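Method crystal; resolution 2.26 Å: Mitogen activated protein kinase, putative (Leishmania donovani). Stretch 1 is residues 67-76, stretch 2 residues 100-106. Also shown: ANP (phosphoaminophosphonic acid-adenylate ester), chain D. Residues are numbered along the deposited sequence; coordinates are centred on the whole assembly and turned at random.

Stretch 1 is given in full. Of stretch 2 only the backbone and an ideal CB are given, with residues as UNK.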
# COMPACT_ATOMS: atom_id res chain seq x y z
N ARG A 67 -1.11 -13.63 -7.67
CA ARG A 67 -0.89 -12.39 -6.94
C ARG A 67 -0.01 -12.61 -5.72
O ARG A 67 0.88 -11.80 -5.44
CB ARG A 67 -2.22 -11.78 -6.51
CG ARG A 67 -3.03 -11.15 -7.63
CD ARG A 67 -4.28 -10.48 -7.08
NE ARG A 67 -5.10 -9.90 -8.14
CZ ARG A 67 -6.27 -9.30 -7.93
NH1 ARG A 67 -6.95 -8.80 -8.96
NH2 ARG A 67 -6.76 -9.21 -6.71
N ILE A 68 -0.25 -13.70 -5.00
CA ILE A 68 0.51 -13.97 -3.78
C ILE A 68 1.94 -14.38 -4.14
O ILE A 68 2.88 -14.05 -3.41
CB ILE A 68 -0.17 -15.05 -2.90
CG1 ILE A 68 0.33 -14.95 -1.45
CG2 ILE A 68 0.03 -16.45 -3.45
CD1 ILE A 68 -0.12 -13.70 -0.74
N LEU A 69 2.12 -15.06 -5.26
CA LEU A 69 3.44 -15.47 -5.71
C LEU A 69 4.30 -14.26 -6.04
O LEU A 69 5.47 -14.19 -5.68
CB LEU A 69 3.34 -16.39 -6.94
CG LEU A 69 4.66 -16.74 -7.62
CD1 LEU A 69 5.57 -17.52 -6.68
CD2 LEU A 69 4.42 -17.53 -8.90
N ARG A 70 3.69 -13.29 -6.72
CA ARG A 70 4.37 -12.05 -7.06
C ARG A 70 4.74 -11.26 -5.81
O ARG A 70 5.80 -10.64 -5.74
CB ARG A 70 3.50 -11.20 -7.99
CG ARG A 70 4.10 -9.85 -8.34
CD ARG A 70 3.17 -9.02 -9.22
NE ARG A 70 3.07 -9.56 -10.57
CZ ARG A 70 2.40 -8.97 -11.56
NH1 ARG A 70 1.77 -7.82 -11.34
NH2 ARG A 70 2.36 -9.52 -12.76
N GLU A 71 3.86 -11.29 -4.81
CA GLU A 71 4.07 -10.56 -3.57
C GLU A 71 5.30 -11.08 -2.82
O GLU A 71 6.11 -10.29 -2.32
CB GLU A 71 2.84 -10.65 -2.67
CG GLU A 71 2.97 -9.88 -1.36
CD GLU A 71 1.73 -9.99 -0.49
OE1 GLU A 71 0.67 -10.40 -1.00
OE2 GLU A 71 1.82 -9.65 0.71
N ILE A 72 5.43 -12.40 -2.73
CA ILE A 72 6.59 -13.01 -2.10
C ILE A 72 7.87 -12.69 -2.87
O ILE A 72 8.90 -12.36 -2.28
CB ILE A 72 6.43 -14.54 -1.97
CG1 ILE A 72 5.63 -14.89 -0.71
CG2 ILE A 72 7.78 -15.24 -1.90
CD1 ILE A 72 4.24 -15.36 -0.99
N LYS A 73 7.79 -12.77 -4.19
CA LYS A 73 8.92 -12.45 -5.05
C LYS A 73 9.39 -11.01 -4.84
O LYS A 73 10.59 -10.75 -4.78
CB LYS A 73 8.57 -12.67 -6.52
CG LYS A 73 8.64 -14.13 -6.97
CD LYS A 73 8.61 -14.22 -8.49
CE LYS A 73 9.08 -15.59 -8.96
NZ LYS A 73 9.23 -15.63 -10.45
N LEU A 74 8.44 -10.09 -4.73
CA LEU A 74 8.75 -8.69 -4.53
C LEU A 74 9.38 -8.44 -3.16
O LEU A 74 10.33 -7.67 -3.04
CB LEU A 74 7.50 -7.83 -4.70
CG LEU A 74 7.01 -7.65 -6.13
CD1 LEU A 74 5.56 -7.21 -6.14
CD2 LEU A 74 7.88 -6.65 -6.87
N LEU A 75 8.84 -9.09 -2.13
CA LEU A 75 9.37 -8.96 -0.78
C LEU A 75 10.82 -9.42 -0.71
O LEU A 75 11.65 -8.81 -0.03
CB LEU A 75 8.52 -9.74 0.22
CG LEU A 75 7.16 -9.13 0.58
CD1 LEU A 75 6.34 -10.10 1.41
CD2 LEU A 75 7.35 -7.82 1.32
N ALA A 76 11.13 -10.50 -1.42
CA ALA A 76 12.48 -11.02 -1.48
C ALA A 76 13.36 -10.16 -2.39
O ALA A 76 14.58 -10.12 -2.23
CB ALA A 76 12.48 -12.47 -1.96
N UNK A 100 -2.25 -24.13 2.18
CA UNK A 100 -1.92 -22.95 2.98
C UNK A 100 -0.41 -22.81 3.10
O UNK A 100 0.32 -23.78 2.89
CB UNK A 100 -2.56 -23.04 4.37
N UNK A 101 0.05 -21.61 3.45
CA UNK A 101 1.47 -21.40 3.75
C UNK A 101 1.67 -20.07 4.47
O UNK A 101 0.77 -19.22 4.49
CB UNK A 101 2.30 -21.44 2.47
N UNK A 102 2.84 -19.90 5.07
CA UNK A 102 3.12 -18.73 5.90
C UNK A 102 4.20 -17.82 5.32
O UNK A 102 5.23 -18.29 4.83
CB UNK A 102 3.54 -19.18 7.30
N UNK A 103 3.96 -16.52 5.41
CA UNK A 103 4.95 -15.52 5.04
C UNK A 103 5.54 -14.90 6.30
O UNK A 103 4.82 -14.33 7.11
CB UNK A 103 4.33 -14.44 4.14
N UNK A 104 6.86 -15.02 6.46
CA UNK A 104 7.53 -14.53 7.66
C UNK A 104 8.28 -13.23 7.38
O UNK A 104 9.22 -13.21 6.59
CB UNK A 104 8.49 -15.59 8.20
N UNK A 105 7.87 -12.16 8.05
CA UNK A 105 8.46 -10.84 7.85
C UNK A 105 8.97 -10.24 9.15
O UNK A 105 8.65 -10.72 10.24
CB UNK A 105 7.44 -9.90 7.21
N UNK A 106 9.77 -9.18 9.03
CA UNK A 106 10.18 -8.40 10.19
C UNK A 106 8.96 -7.79 10.87
O UNK A 106 7.95 -7.53 10.21
CB UNK A 106 11.17 -7.31 9.78
PG ANP D . -3.03 -9.15 1.04
O1G ANP D . -3.10 -10.29 2.01
O2G ANP D . -1.59 -9.13 0.38
O3G ANP D . -4.10 -9.36 -0.10
PB ANP D . -3.55 -7.79 3.47
O1B ANP D . -4.56 -8.86 3.78
O2B ANP D . -4.10 -6.43 4.00
N3B ANP D . -3.31 -7.66 1.81
PA ANP D . -1.26 -7.04 4.83
O1A ANP D . -1.65 -5.66 4.44
O2A ANP D . 0.17 -7.40 4.41
O3A ANP D . -2.21 -8.15 4.17
O5' ANP D . -1.43 -7.17 6.40
C5' ANP D . -2.64 -6.76 7.07
C4' ANP D . -2.28 -6.01 8.33
O4' ANP D . -1.35 -6.78 9.11
C3' ANP D . -1.58 -4.67 8.11
O3' ANP D . -2.52 -3.64 7.87
C2' ANP D . -0.84 -4.48 9.44
O2' ANP D . -1.69 -3.91 10.43
C1' ANP D . -0.47 -5.92 9.82
N9 ANP D . 0.90 -6.28 9.48
C8 ANP D . 1.36 -6.78 8.30
N7 ANP D . 2.65 -7.02 8.27
C5 ANP D . 3.07 -6.63 9.54
C6 ANP D . 4.34 -6.63 10.16
N6 ANP D . 5.46 -7.04 9.55
N1 ANP D . 4.41 -6.18 11.43
C2 ANP D . 3.30 -5.77 12.04
N3 ANP D . 2.05 -5.73 11.56
C4 ANP D . 2.01 -6.18 10.30

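Stretch 1 is one continuous helix, with backbone hydrogen bonds from E71 N to R67 O (3.1 Å) onward. The axis of strand 101-106 passes 10.8 Å from the helix axis at 28° between N-to-C directions, so side chains must fill the gap. On the facing side the helix offers I68, I72 and L75, a hydrocarbon surface, plus the acid E71.

Position 100 precedes the strand with an extended backbone (phi/psi -169/161) and has nothing of stretch 1 in reach. The helix sets no preference, and many residues, polar ones included, would fit. It is H100, whose ND1 is hydrogen-bonded to a residue just outside the stretch.

At 101, CA-to-CB points toward the helix, yet the nearest stretch 1 atom to the ideal CB, I72 CD1, is 7.3 Å away. The atoms beyond are methyl and methylene groups of I68 and I72, which favours a long apolar side chain, Phe or Met; Leu would stop short. The residue is F101, with chi1 at 78° (p). Its CZ comes 3.5 Å from I72 CD1 and 3.8 Å from I68 CG1; both isoleucine atoms meet the ring at its edge, near its plane.

Position 102 is out of reach of the helix, as strand alternation predicts, so stretch 1 cannot discriminate. It is Y102, whose OH is hydrogen-bonded elsewhere in the structure.

Position 103 is where the backbones come nearest, its CA 7.7 Å from the CA of I72. The ideal CB points toward the helix and lies 5.0 Å from I72 CG1, leaving room for a mid-sized aliphatic: Val, Ile or Leu. I103 (m, t) covers the gap: its CD1 lies 3.6 Å from I72 CD1 and 4.2 Å from I68 CD1, while its CG2 is 4.2 Å from L75 CD1.

Position 104 again lies out of reach of stretch 1, and a beta-branched residue would suit its extended backbone (-105/117). It is V104.

At 105 CA-to-CB points toward the helix, but the CA of 105 lies 8.9 Å from L75 CA and the ideal CB has no close neighbour there. The ligand's adenine is also nearby, so an apolar side chain of some reach is plausible, Met above all, with Leu a shorter alternative. M105 places SD 4.5 Å from L75 CD1 and CE 3.6 Å from ANP N7, a loose contact with the helix and a closer one with the nucleotide.

Position 106 is out of reach of the helix. Its carbonyl accepts a hydrogen bond from ANP N6 (N6 to O of 106, 2.6 Å), a backbone role that leaves the side chain open. The residue is D106.

Stretch 2, residues 100-106: HFYIVMD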
# COMPACT_ATOMS: atom_id res chain seq x y z
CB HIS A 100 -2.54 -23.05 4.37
CG HIS A 100 -1.80 -23.96 5.29
ND1 HIS A 100 -1.93 -25.33 5.24
CD2 HIS A 100 -0.91 -23.70 6.28
CE1 HIS A 100 -1.16 -25.88 6.17
NE2 HIS A 100 -0.52 -24.91 6.80
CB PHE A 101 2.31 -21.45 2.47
CG PHE A 101 2.25 -20.21 1.63
CD1 PHE A 101 1.21 -20.00 0.75
CD2 PHE A 101 3.26 -19.26 1.71
CE1 PHE A 101 1.16 -18.86 -0.02
CE2 PHE A 101 3.21 -18.12 0.94
CZ PHE A 101 2.16 -17.92 0.07
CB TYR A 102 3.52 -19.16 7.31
CG TYR A 102 2.35 -19.58 8.18
CD1 TYR A 102 1.74 -18.67 9.03
CD2 TYR A 102 1.86 -20.88 8.14
CE1 TYR A 102 0.67 -19.04 9.82
CE2 TYR A 102 0.80 -21.26 8.94
CZ TYR A 102 0.21 -20.34 9.77
OH TYR A 102 -0.85 -20.71 10.56
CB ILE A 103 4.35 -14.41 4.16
CG1 ILE A 103 3.75 -15.01 2.88
CG2 ILE A 103 5.39 -13.36 3.82
CD1 ILE A 103 2.90 -14.03 2.10
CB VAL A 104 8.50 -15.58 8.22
CG1 VAL A 104 9.24 -15.02 9.42
CG2 VAL A 104 7.75 -16.85 8.59
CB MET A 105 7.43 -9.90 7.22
CG MET A 105 6.71 -10.46 6.01
SD MET A 105 5.15 -9.60 5.71
CE MET A 105 4.24 -10.03 7.19
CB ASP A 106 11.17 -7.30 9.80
CG ASP A 106 12.51 -7.86 9.37
OD1 ASP A 106 13.02 -8.78 10.03
OD2 ASP A 106 13.07 -7.36 8.36
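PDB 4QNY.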